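Local structure of S-adenosylmethionine dependent methyltransferase (Mesorhizobium loti, 3BKW) at residues Leu115-Val120 against Arg125-Val130; Phe140-Glu145 against Asn199-Ser204; Leu70-Ser75 against Leu101-Asp106. The protein probably transfers a methyl group from S-adenosylmethionine to an acceptor molecule. All coordinates share one frame; numbering follows the deposited sequence.

In the fold
The three contacts lie along the methyltransferase domain's mixed sheet and the layers packed on it. Interactions 1 and 2 adjoin, their centres about 8 Å apart: L115 N probably donates to S143 O at 3.0 Å, and F127 CB and R128 CG pack on S204 OG. Helix 123-133 also reaches interaction 3, about 11 Å away between centres, where T129 CG2 packs on L101 O. Interactions 2 and 3 use separate strands of the sheet; their centres are about 17 Å apart and their nearest atoms about 8 Å. D73, at the end of strand 68-73, lies where class I methyltransferases commonly hold the cofactor, though none is part of these contacts.

Interaction 1: Leu115-Val120 against Arg125-Val130; sequences LALHYV and RLFRTV. With EDO (1,2-ethanediol), chain E.
L117 sends both its methyl groups into the side of helix 123-133, and this apolar wedge makes most of the contact. CD2 of L117 meets CD1 of L126 at 3.5 Å, a tight methyl-to-methyl approach, with L126 twisted off a staggered chi2 (149°), while the two leucines run obliquely past one another. The other branch, L117 CD1, lies at the edge of the F127 ring and near its plane, 3.8 Å from CE1. CG of F127 lies beside the backbone N, anti to the carbonyl carbon (chi1 -67°), which swings the ring toward the loop. V120, just after the 3-10 turn of 117-119, completes the patch: its CG2 reaches CD1 of L126 at 4.1 Å, roughly at a right angle, and that methyl of L126 thus meets both loop residues. An alanine in place of L117 would probably open a gap between the loop and the helix, leaving L126 and the F127 ring edge without their main loop partner.

The polar contacts do not join the segments: R128 grips a 1,2-ethanediol, probably from the crystallisation liquor, whose O1 lies at the guanidinium edge and accepts from NH1 at 3.2 Å and NH2 at 3.1 Å; NH1 also makes a weak bond to O2. R125 CA lies over one face of the guanidinium, toward its rim, and D122 OD1 is a further partner of the diol.

L117 and F127 both also touch F140 of strand 138-145, and F127 touches A200 and L201 of helix 194-203, placing its ring among the strand, the loop and two helices.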
loop_
_atom_site.group_PDB
_atom_site.type_symbol
_atom_site.label_atom_id
_atom_site.label_comp_id
_atom_site.label_asym_id
_atom_site.label_seq_id
_atom_site.Cartn_x
_atom_site.Cartn_y
_atom_site.Cartn_z
ATOM N N LEU A 115 -11.811 -10.771 -6.355
ATOM C CA LEU A 115 -11.601 -11.787 -5.322
ATOM C C LEU A 115 -11.182 -13.158 -5.831
ATOM O O LEU A 115 -11.714 -14.196 -5.413
ATOM C CB LEU A 115 -12.870 -11.857 -4.460
ATOM C CG LEU A 115 -13.342 -10.539 -3.838
ATOM C CD1 LEU A 115 -14.623 -10.763 -3.010
ATOM C CD2 LEU A 115 -12.238 -9.890 -3.008
ATOM N N ALA A 116 -10.228 -13.143 -6.750
ATOM C CA ALA A 116 -9.664 -14.360 -7.349
ATOM C C ALA A 116 -8.158 -14.508 -7.153
ATOM O O ALA A 116 -7.675 -15.612 -6.990
ATOM C CB ALA A 116 -9.970 -14.399 -8.860
ATOM N N LEU A 117 -7.415 -13.399 -7.203
ATOM C CA LEU A 117 -5.968 -13.453 -7.207
ATOM C C LEU A 117 -5.331 -13.901 -5.916
ATOM O O LEU A 117 -4.224 -14.425 -5.962
ATOM C CB LEU A 117 -5.345 -12.157 -7.707
ATOM C CG LEU A 117 -5.716 -11.701 -9.128
ATOM C CD1 LEU A 117 -4.651 -10.665 -9.536
ATOM C CD2 LEU A 117 -5.826 -12.781 -10.159
ATOM N N HIS A 118 -6.053 -13.797 -4.793
ATOM C CA HIS A 118 -5.549 -14.348 -3.529
ATOM C C HIS A 118 -5.460 -15.878 -3.516
ATOM O O HIS A 118 -4.874 -16.436 -2.600
ATOM C CB HIS A 118 -6.239 -13.802 -2.283
ATOM C CG HIS A 118 -7.722 -13.908 -2.307
ATOM N ND1 HIS A 118 -8.526 -12.863 -2.681
ATOM C CD2 HIS A 118 -8.552 -14.931 -2.018
ATOM C CE1 HIS A 118 -9.793 -13.225 -2.599
ATOM N NE2 HIS A 118 -9.837 -14.483 -2.221
ATOM N N TYR A 119 -6.054 -16.551 -4.512
ATOM C CA TYR A 119 -5.933 -18.011 -4.666
ATOM C C TYR A 119 -4.836 -18.463 -5.646
ATOM O O TYR A 119 -4.617 -19.659 -5.813
ATOM C CB TYR A 119 -7.282 -18.608 -5.083
ATOM C CG TYR A 119 -8.405 -18.265 -4.119
ATOM C CD1 TYR A 119 -8.304 -18.578 -2.753
ATOM C CD2 TYR A 119 -9.570 -17.629 -4.560
ATOM C CE1 TYR A 119 -9.333 -18.263 -1.844
ATOM C CE2 TYR A 119 -10.617 -17.322 -3.647
ATOM C CZ TYR A 119 -10.477 -17.647 -2.291
ATOM O OH TYR A 119 -11.462 -17.338 -1.352
ATOM N N VAL A 120 -4.114 -17.496 -6.235
ATOM C CA VAL A 120 -3.070 -17.765 -7.233
ATOM C C VAL A 120 -1.728 -17.753 -6.524
ATOM O O VAL A 120 -1.363 -16.726 -5.986
ATOM C CB VAL A 120 -3.126 -16.716 -8.382
ATOM C CG1 VAL A 120 -1.976 -16.914 -9.356
ATOM C CG2 VAL A 120 -4.462 -16.837 -9.128
ATOM N N ARG A 125 3.657 -14.148 -12.050
ATOM C CA ARG A 125 3.496 -14.752 -13.382
ATOM C C ARG A 125 2.198 -14.260 -14.018
ATOM O O ARG A 125 2.175 -13.843 -15.178
ATOM C CB ARG A 125 3.534 -16.280 -13.305
ATOM C CG ARG A 125 3.349 -17.005 -14.626
ATOM C CD ARG A 125 3.528 -18.495 -14.437
ATOM N NE ARG A 125 3.535 -19.256 -15.692
ATOM C CZ ARG A 125 2.464 -19.657 -16.385
ATOM N NH1 ARG A 125 1.218 -19.352 -16.004
ATOM N NH2 ARG A 125 2.643 -20.362 -17.507
ATOM N N LEU A 126 1.118 -14.307 -13.243
ATOM C CA LEU A 126 -0.186 -13.805 -13.711
ATOM C C LEU A 126 -0.103 -12.313 -14.091
ATOM O O LEU A 126 -0.614 -11.925 -15.137
ATOM C CB LEU A 126 -1.296 -14.099 -12.688
ATOM C CG LEU A 126 -2.714 -13.649 -13.051
ATOM C CD1 LEU A 126 -3.791 -14.584 -12.440
ATOM C CD2 LEU A 126 -2.971 -12.187 -12.655
ATOM N N PHE A 127 0.542 -11.496 -13.261
ATOM C CA PHE A 127 0.714 -10.074 -13.571
ATOM C C PHE A 127 1.450 -9.861 -14.898
ATOM O O PHE A 127 1.062 -9.011 -15.699
ATOM C CB PHE A 127 1.504 -9.338 -12.469
ATOM C CG PHE A 127 0.811 -9.208 -11.129
ATOM C CD1 PHE A 127 -0.571 -9.320 -10.977
ATOM C CD2 PHE A 127 1.563 -8.841 -10.013
ATOM C CE1 PHE A 127 -1.178 -9.139 -9.735
ATOM C CE2 PHE A 127 0.972 -8.660 -8.765
ATOM C CZ PHE A 127 -0.397 -8.789 -8.624
ATOM N N ARG A 128 2.515 -10.624 -15.134
ATOM C CA ARG A 128 3.257 -10.514 -16.403
ATOM C C ARG A 128 2.393 -10.895 -17.599
ATOM O O ARG A 128 2.466 -10.253 -18.649
ATOM C CB ARG A 128 4.543 -11.325 -16.382
ATOM C CG ARG A 128 5.523 -10.820 -15.336
ATOM C CD ARG A 128 6.822 -11.597 -15.371
ATOM N NE ARG A 128 6.746 -13.048 -15.074
ATOM C CZ ARG A 128 6.960 -13.627 -13.886
ATOM N NH1 ARG A 128 7.222 -12.916 -12.805
ATOM N NH2 ARG A 128 6.898 -14.960 -13.781
ATOM N N THR A 129 1.555 -11.909 -17.416
ATOM C CA THR A 129 0.625 -12.362 -18.452
ATOM C C THR A 129 -0.409 -11.288 -18.760
ATOM O O THR A 129 -0.674 -10.987 -19.937
ATOM C CB THR A 129 -0.020 -13.693 -18.037
ATOM O OG1 THR A 129 1.013 -14.684 -17.992
ATOM C CG2 THR A 129 -1.085 -14.155 -19.019
ATOM N N VAL A 130 -0.970 -10.693 -17.711
ATOM C CA VAL A 130 -1.931 -9.599 -17.880
ATOM C C VAL A 130 -1.251 -8.399 -18.545
ATOM O O VAL A 130 -1.819 -7.803 -19.465
ATOM C CB VAL A 130 -2.638 -9.251 -16.549
ATOM C CG1 VAL A 130 -3.505 -7.968 -16.689
ATOM C CG2 VAL A 130 -3.503 -10.424 -16.077
HETATM C C1 EDO E . 7.988 -15.719 -9.831
HETATM O O1 EDO E . 6.958 -15.305 -10.731
HETATM C C2 EDO E . 9.347 -15.264 -10.353
HETATM O O2 EDO E . 9.403 -13.842 -10.584
#

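Interaction 2: Phe140-Glu145 against Asn199-Ser204; sequences FVFSTE and NALIRS. With EDO (1,2-ethanediol), chain G.
L201 of helix 194-203 lowers its two methyls onto F140 and F142, the phenylalanines that strand 138-145 turns to this side of the sheet. CD1 of L201 comes up to the edge of the F142 ring, near its plane, at 4.0 Å from CE2 and 4.1 Å from CZ, the two side chains arriving from opposite directions. CD2 of the same leucine reaches CD2 of F140 at a looser 4.3 Å.

The rings also pack on each other: CD2 of F142 stands over the centre of the F140 ring, 3.6 Å above its plane. F142 takes the crowded position, its CG between the backbone N and the carbonyl carbon (chi1 67°), whereas F140 CG is anti to the backbone N. Strand 138-145 borders 236-242, the one strand of the seven-stranded sheet that runs against the rest; the order 3-2-1-4-5-7-6 is that of class I methyltransferases. Strand 236-242 contributes V239 against L201, and L201 thus bridges 138-145 and its antiparallel neighbour.

Farther out, S204 folds its hydroxyl onto the preceding turn: OG bonds to A200 O at 2.8 Å, 30° out of the carbonyl plane, while S204 N bonds to the same oxygen from the opposite face, so this carbonyl is gripped twice. On the outer side of the helix, O1 of a bound 1,2-ethanediol donates to N199 O at 2.7 Å and lies over one face of the R203 guanidinium, toward its rim. The diol also bonds to H210 of the second subunit, and N199 ND2 donates to V211 O of that subunit.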
loop_
_atom_site.group_PDB
_atom_site.type_symbol
_atom_site.label_atom_id
_atom_site.label_comp_id
_atom_site.label_asym_id
_atom_site.label_seq_id
_atom_site.Cartn_x
_atom_site.Cartn_y
_atom_site.Cartn_z
ATOM N N PHE A 140 -5.407 -2.644 -15.216
ATOM C CA PHE A 140 -5.684 -3.871 -14.482
ATOM C C PHE A 140 -6.247 -3.406 -13.144
ATOM O O PHE A 140 -5.544 -2.723 -12.404
ATOM C CB PHE A 140 -4.413 -4.693 -14.338
ATOM C CG PHE A 140 -4.579 -6.015 -13.621
ATOM C CD1 PHE A 140 -5.793 -6.725 -13.573
ATOM C CD2 PHE A 140 -3.445 -6.625 -13.083
ATOM C CE1 PHE A 140 -5.890 -7.968 -12.938
ATOM C CE2 PHE A 140 -3.546 -7.862 -12.474
ATOM C CZ PHE A 140 -4.753 -8.532 -12.400
ATOM N N VAL A 141 -7.505 -3.741 -12.877
ATOM C CA VAL A 141 -8.201 -3.320 -11.672
ATOM C C VAL A 141 -8.704 -4.580 -10.989
ATOM O O VAL A 141 -9.424 -5.388 -11.591
ATOM C CB VAL A 141 -9.358 -2.378 -12.018
ATOM C CG1 VAL A 141 -10.135 -1.969 -10.756
ATOM C CG2 VAL A 141 -8.843 -1.139 -12.739
ATOM N N PHE A 142 -8.292 -4.790 -9.740
ATOM C CA PHE A 142 -8.664 -5.992 -9.041
ATOM C C PHE A 142 -8.813 -5.841 -7.540
ATOM O O PHE A 142 -8.225 -4.936 -6.931
ATOM C CB PHE A 142 -7.650 -7.105 -9.373
ATOM C CG PHE A 142 -6.239 -6.868 -8.846
ATOM C CD1 PHE A 142 -5.862 -7.385 -7.605
ATOM C CD2 PHE A 142 -5.282 -6.145 -9.585
ATOM C CE1 PHE A 142 -4.555 -7.209 -7.100
ATOM C CE2 PHE A 142 -3.958 -5.959 -9.084
ATOM C CZ PHE A 142 -3.612 -6.493 -7.828
ATOM N N SER A 143 -9.598 -6.760 -6.968
ATOM C CA SER A 143 -9.786 -6.848 -5.533
ATOM C C SER A 143 -9.275 -8.180 -5.044
ATOM O O SER A 143 -9.373 -9.200 -5.743
ATOM C CB SER A 143 -11.244 -6.686 -5.153
ATOM O OG SER A 143 -12.041 -7.691 -5.751
ATOM N N THR A 144 -8.701 -8.152 -3.850
ATOM C CA THR A 144 -8.254 -9.345 -3.146
ATOM C C THR A 144 -8.548 -9.171 -1.660
ATOM O O THR A 144 -8.793 -8.071 -1.192
ATOM C CB THR A 144 -6.711 -9.608 -3.322
ATOM O OG1 THR A 144 -5.966 -8.418 -2.987
ATOM C CG2 THR A 144 -6.367 -10.021 -4.766
ATOM N N GLU A 145 -8.518 -10.266 -0.919
ATOM C CA GLU A 145 -8.558 -10.189 0.528
ATOM C C GLU A 145 -7.322 -9.427 0.981
ATOM O O GLU A 145 -6.223 -9.612 0.462
ATOM C CB GLU A 145 -8.565 -11.564 1.188
ATOM C CG GLU A 145 -9.918 -12.232 1.119
ATOM C CD GLU A 145 -9.993 -13.590 1.760
ATOM O OE1 GLU A 145 -9.111 -13.938 2.556
ATOM O OE2 GLU A 145 -10.956 -14.297 1.444
ATOM N N ASN A 199 4.888 -4.174 -5.311
ATOM C CA ASN A 199 6.229 -4.344 -5.891
ATOM C C ASN A 199 6.225 -5.334 -7.058
ATOM O O ASN A 199 6.892 -5.117 -8.058
ATOM C CB ASN A 199 7.210 -4.804 -4.828
ATOM C CG ASN A 199 7.497 -3.742 -3.786
ATOM O OD1 ASN A 199 7.241 -2.550 -3.995
ATOM N ND2 ASN A 199 8.080 -4.170 -2.669
ATOM N N ALA A 200 5.420 -6.390 -6.934
ATOM C CA ALA A 200 5.261 -7.385 -8.003
ATOM C C ALA A 200 4.612 -6.772 -9.250
ATOM O O ALA A 200 5.044 -7.045 -10.374
ATOM C CB ALA A 200 4.479 -8.577 -7.506
ATOM N N LEU A 201 3.608 -5.914 -9.056
ATOM C CA LEU A 201 3.025 -5.171 -10.179
ATOM C C LEU A 201 4.054 -4.289 -10.866
ATOM O O LEU A 201 4.162 -4.290 -12.082
ATOM C CB LEU A 201 1.853 -4.311 -9.714
ATOM C CG LEU A 201 0.545 -5.039 -9.385
ATOM C CD1 LEU A 201 -0.423 -4.115 -8.624
ATOM C CD2 LEU A 201 -0.092 -5.532 -10.670
ATOM N N ILE A 202 4.821 -3.559 -10.064
ATOM C CA ILE A 202 5.840 -2.629 -10.588
ATOM C C ILE A 202 6.924 -3.393 -11.369
ATOM O O ILE A 202 7.241 -3.034 -12.509
ATOM C CB ILE A 202 6.443 -1.773 -9.431
ATOM C CG1 ILE A 202 5.393 -0.814 -8.863
ATOM C CG2 ILE A 202 7.661 -0.933 -9.908
ATOM C CD1 ILE A 202 5.799 -0.229 -7.509
ATOM N N ARG A 203 7.441 -4.475 -10.780
ATOM C CA ARG A 203 8.464 -5.322 -11.432
ATOM C C ARG A 203 7.936 -5.944 -12.746
ATOM O O ARG A 203 8.700 -6.159 -13.694
ATOM C CB ARG A 203 8.916 -6.425 -10.462
ATOM C CG ARG A 203 10.139 -7.214 -10.833
ATOM C CD ARG A 203 10.516 -8.227 -9.733
ATOM N NE ARG A 203 10.705 -7.582 -8.419
ATOM C CZ ARG A 203 9.867 -7.588 -7.364
ATOM N NH1 ARG A 203 8.710 -8.277 -7.342
ATOM N NH2 ARG A 203 10.226 -6.906 -6.265
ATOM N N SER A 204 6.633 -6.216 -12.778
ATOM C CA SER A 204 5.937 -6.760 -13.951
ATOM C C SER A 204 5.670 -5.731 -15.072
ATOM O O SER A 204 5.203 -6.117 -16.144
ATOM C CB SER A 204 4.635 -7.458 -13.517
ATOM O OG SER A 204 4.918 -8.568 -12.671
HETATM C C1 EDO G . 10.539 -3.891 -7.968
HETATM O O1 EDO G . 9.181 -3.692 -8.367
HETATM C C2 EDO G . 10.688 -3.547 -6.492
HETATM O O2 EDO G . 10.139 -2.254 -6.269
#

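Interaction 3: Leu70-Ser75 against Leu101-Asp106; sequences LGLDLS and LHLPQD
L101 begins the loop segment by placing its CD1 against CD1 of L72, 3.8 Å away and at about a right angle to that side chain. Its CG is anti to the backbone N (chi1 -178°), a setting that brings the end of L101 nearer strand 68-73 than its CB alone would be. The same leucine reaches L50 of the neighbouring strand 46-50 and T129 of helix 123-133, so it touches both the sheet and the helix.

Two residues on, L103 meets the same methyl: its CD2 approaches CD1 of L72 at 4.0 Å, on a slanting course. L72 CD1 is therefore shared by two loop leucines. L103 also packs on A133, and its carbonyl accepts from Q132, fixing the loop to the end of helix 123-133. Farther on, D106 binds the hydroxyl of S135 as the chain turns toward strand 108-114.

Beyond the apolar contact, strand 68-73 ends in an Asx turn: D73 OD2 uses its anti lone pair to accept from S75 N at 3.1 Å, with an N-H...O angle of 169°. D73 OD1 receives G53 N, and S75 caps the helix that follows. An acidic residue ending the second strand, next to the glycine-rich loop, is characteristic of class I methyltransferases, where it commonly holds the ribose hydroxyls of S-adenosylmethionine; D73 is consistent with that role.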
loop_
_atom_site.group_PDB
_atom_site.type_symbol
_atom_site.label_atom_id
_atom_site.label_comp_id
_atom_site.label_asym_id
_atom_site.label_seq_id
_atom_site.Cartn_x
_atom_site.Cartn_y
_atom_site.Cartn_z
ATOM N N LEU A 70 -14.362 -10.938 -22.373
ATOM C CA LEU A 70 -13.951 -12.341 -22.246
ATOM C C LEU A 70 -14.001 -12.644 -20.747
ATOM O O LEU A 70 -13.242 -12.049 -19.971
ATOM C CB LEU A 70 -12.545 -12.570 -22.787
ATOM C CG LEU A 70 -11.953 -13.983 -22.579
ATOM C CD1 LEU A 70 -12.811 -15.083 -23.254
ATOM C CD2 LEU A 70 -10.519 -14.018 -23.082
ATOM N N GLY A 71 -14.903 -13.534 -20.355
ATOM C CA GLY A 71 -15.044 -13.966 -18.966
ATOM C C GLY A 71 -14.384 -15.317 -18.809
ATOM O O GLY A 71 -14.729 -16.254 -19.526
ATOM N N LEU A 72 -13.437 -15.416 -17.875
ATOM C CA LEU A 72 -12.703 -16.651 -17.613
ATOM C C LEU A 72 -12.948 -17.178 -16.204
ATOM O O LEU A 72 -12.878 -16.422 -15.243
ATOM C CB LEU A 72 -11.217 -16.412 -17.794
ATOM C CG LEU A 72 -10.763 -15.881 -19.150
ATOM C CD1 LEU A 72 -9.213 -15.770 -19.166
ATOM C CD2 LEU A 72 -11.257 -16.751 -20.290
ATOM N N ASP A 73 -13.188 -18.488 -16.095
ATOM C CA ASP A 73 -13.394 -19.146 -14.804
ATOM C C ASP A 73 -13.010 -20.628 -14.956
ATOM O O ASP A 73 -12.995 -21.153 -16.059
ATOM C CB ASP A 73 -14.855 -18.980 -14.348
ATOM C CG ASP A 73 -15.028 -19.141 -12.851
ATOM O OD1 ASP A 73 -15.001 -18.109 -12.135
ATOM O OD2 ASP A 73 -15.151 -20.298 -12.388
ATOM N N LEU A 74 -12.672 -21.269 -13.848
ATOM C CA LEU A 74 -12.295 -22.688 -13.857
ATOM C C LEU A 74 -13.513 -23.605 -13.971
ATOM O O LEU A 74 -13.398 -24.676 -14.539
ATOM C CB LEU A 74 -11.494 -23.034 -12.596
ATOM C CG LEU A 74 -10.811 -24.415 -12.533
ATOM C CD1 LEU A 74 -9.780 -24.626 -13.648
ATOM C CD2 LEU A 74 -10.139 -24.556 -11.178
ATOM N N SER A 75 -14.668 -23.162 -13.465
ATOM C CA SER A 75 -15.899 -23.971 -13.431
ATOM C C SER A 75 -16.724 -23.922 -14.715
ATOM O O SER A 75 -17.348 -22.898 -15.011
ATOM C CB SER A 75 -16.779 -23.531 -12.248
ATOM O OG SER A 75 -17.989 -24.258 -12.234
ATOM N N LEU A 101 -2.496 -19.368 -16.675
ATOM C CA LEU A 101 -3.159 -18.436 -17.570
ATOM C C LEU A 101 -2.340 -18.049 -18.796
ATOM O O LEU A 101 -1.157 -17.705 -18.681
ATOM C CB LEU A 101 -3.521 -17.148 -16.814
ATOM C CG LEU A 101 -4.279 -16.021 -17.543
ATOM C CD1 LEU A 101 -5.701 -16.448 -17.902
ATOM C CD2 LEU A 101 -4.285 -14.719 -16.725
ATOM N N HIS A 102 -3.009 -18.112 -19.949
ATOM C CA HIS A 102 -2.455 -17.665 -21.210
ATOM C C HIS A 102 -3.462 -16.675 -21.791
ATOM O O HIS A 102 -4.669 -16.904 -21.732
ATOM C CB HIS A 102 -2.174 -18.853 -22.131
ATOM C CG HIS A 102 -1.098 -19.761 -21.613
ATOM N ND1 HIS A 102 -1.366 -20.856 -20.819
ATOM C CD2 HIS A 102 0.250 -19.717 -21.749
ATOM C CE1 HIS A 102 -0.233 -21.456 -20.500
ATOM N NE2 HIS A 102 0.762 -20.786 -21.052
ATOM N N LEU A 103 -2.960 -15.548 -22.297
ATOM C CA LEU A 103 -3.796 -14.520 -22.901
ATOM C C LEU A 103 -3.115 -14.039 -24.173
ATOM O O LEU A 103 -1.875 -13.942 -24.197
ATOM C CB LEU A 103 -4.030 -13.335 -21.950
ATOM C CG LEU A 103 -4.940 -13.507 -20.723
ATOM C CD1 LEU A 103 -4.945 -12.213 -19.889
ATOM C CD2 LEU A 103 -6.356 -13.880 -21.139
ATOM N N PRO A 104 -3.907 -13.734 -25.228
ATOM C CA PRO A 104 -3.321 -13.194 -26.438
ATOM C C PRO A 104 -2.760 -11.795 -26.187
ATOM O O PRO A 104 -3.336 -11.018 -25.422
ATOM C CB PRO A 104 -4.502 -13.153 -27.417
ATOM C CG PRO A 104 -5.676 -13.070 -26.577
ATOM C CD PRO A 104 -5.373 -13.869 -25.367
ATOM N N GLN A 105 -1.635 -11.503 -26.821
ATOM C CA GLN A 105 -0.917 -10.246 -26.632
ATOM C C GLN A 105 -1.686 -9.061 -27.211
ATOM O O GLN A 105 -2.371 -9.222 -28.225
ATOM C CB GLN A 105 0.445 -10.340 -27.335
ATOM C CG GLN A 105 1.403 -9.195 -27.070
ATOM C CD GLN A 105 2.702 -9.300 -27.879
ATOM O OE1 GLN A 105 2.950 -10.291 -28.572
ATOM N NE2 GLN A 105 3.531 -8.265 -27.784
ATOM N N ASP A 106 -1.603 -7.904 -26.535
ATOM C CA ASP A 106 -2.143 -6.632 -27.040
ATOM C C ASP A 106 -3.625 -6.745 -27.467
ATOM O O ASP A 106 -4.036 -6.202 -28.501
ATOM C CB ASP A 106 -1.220 -6.218 -28.218
ATOM C CG ASP A 106 -1.466 -4.817 -28.742
ATOM O OD1 ASP A 106 -1.919 -3.947 -27.996
ATOM O OD2 ASP A 106 -1.178 -4.585 -29.937
#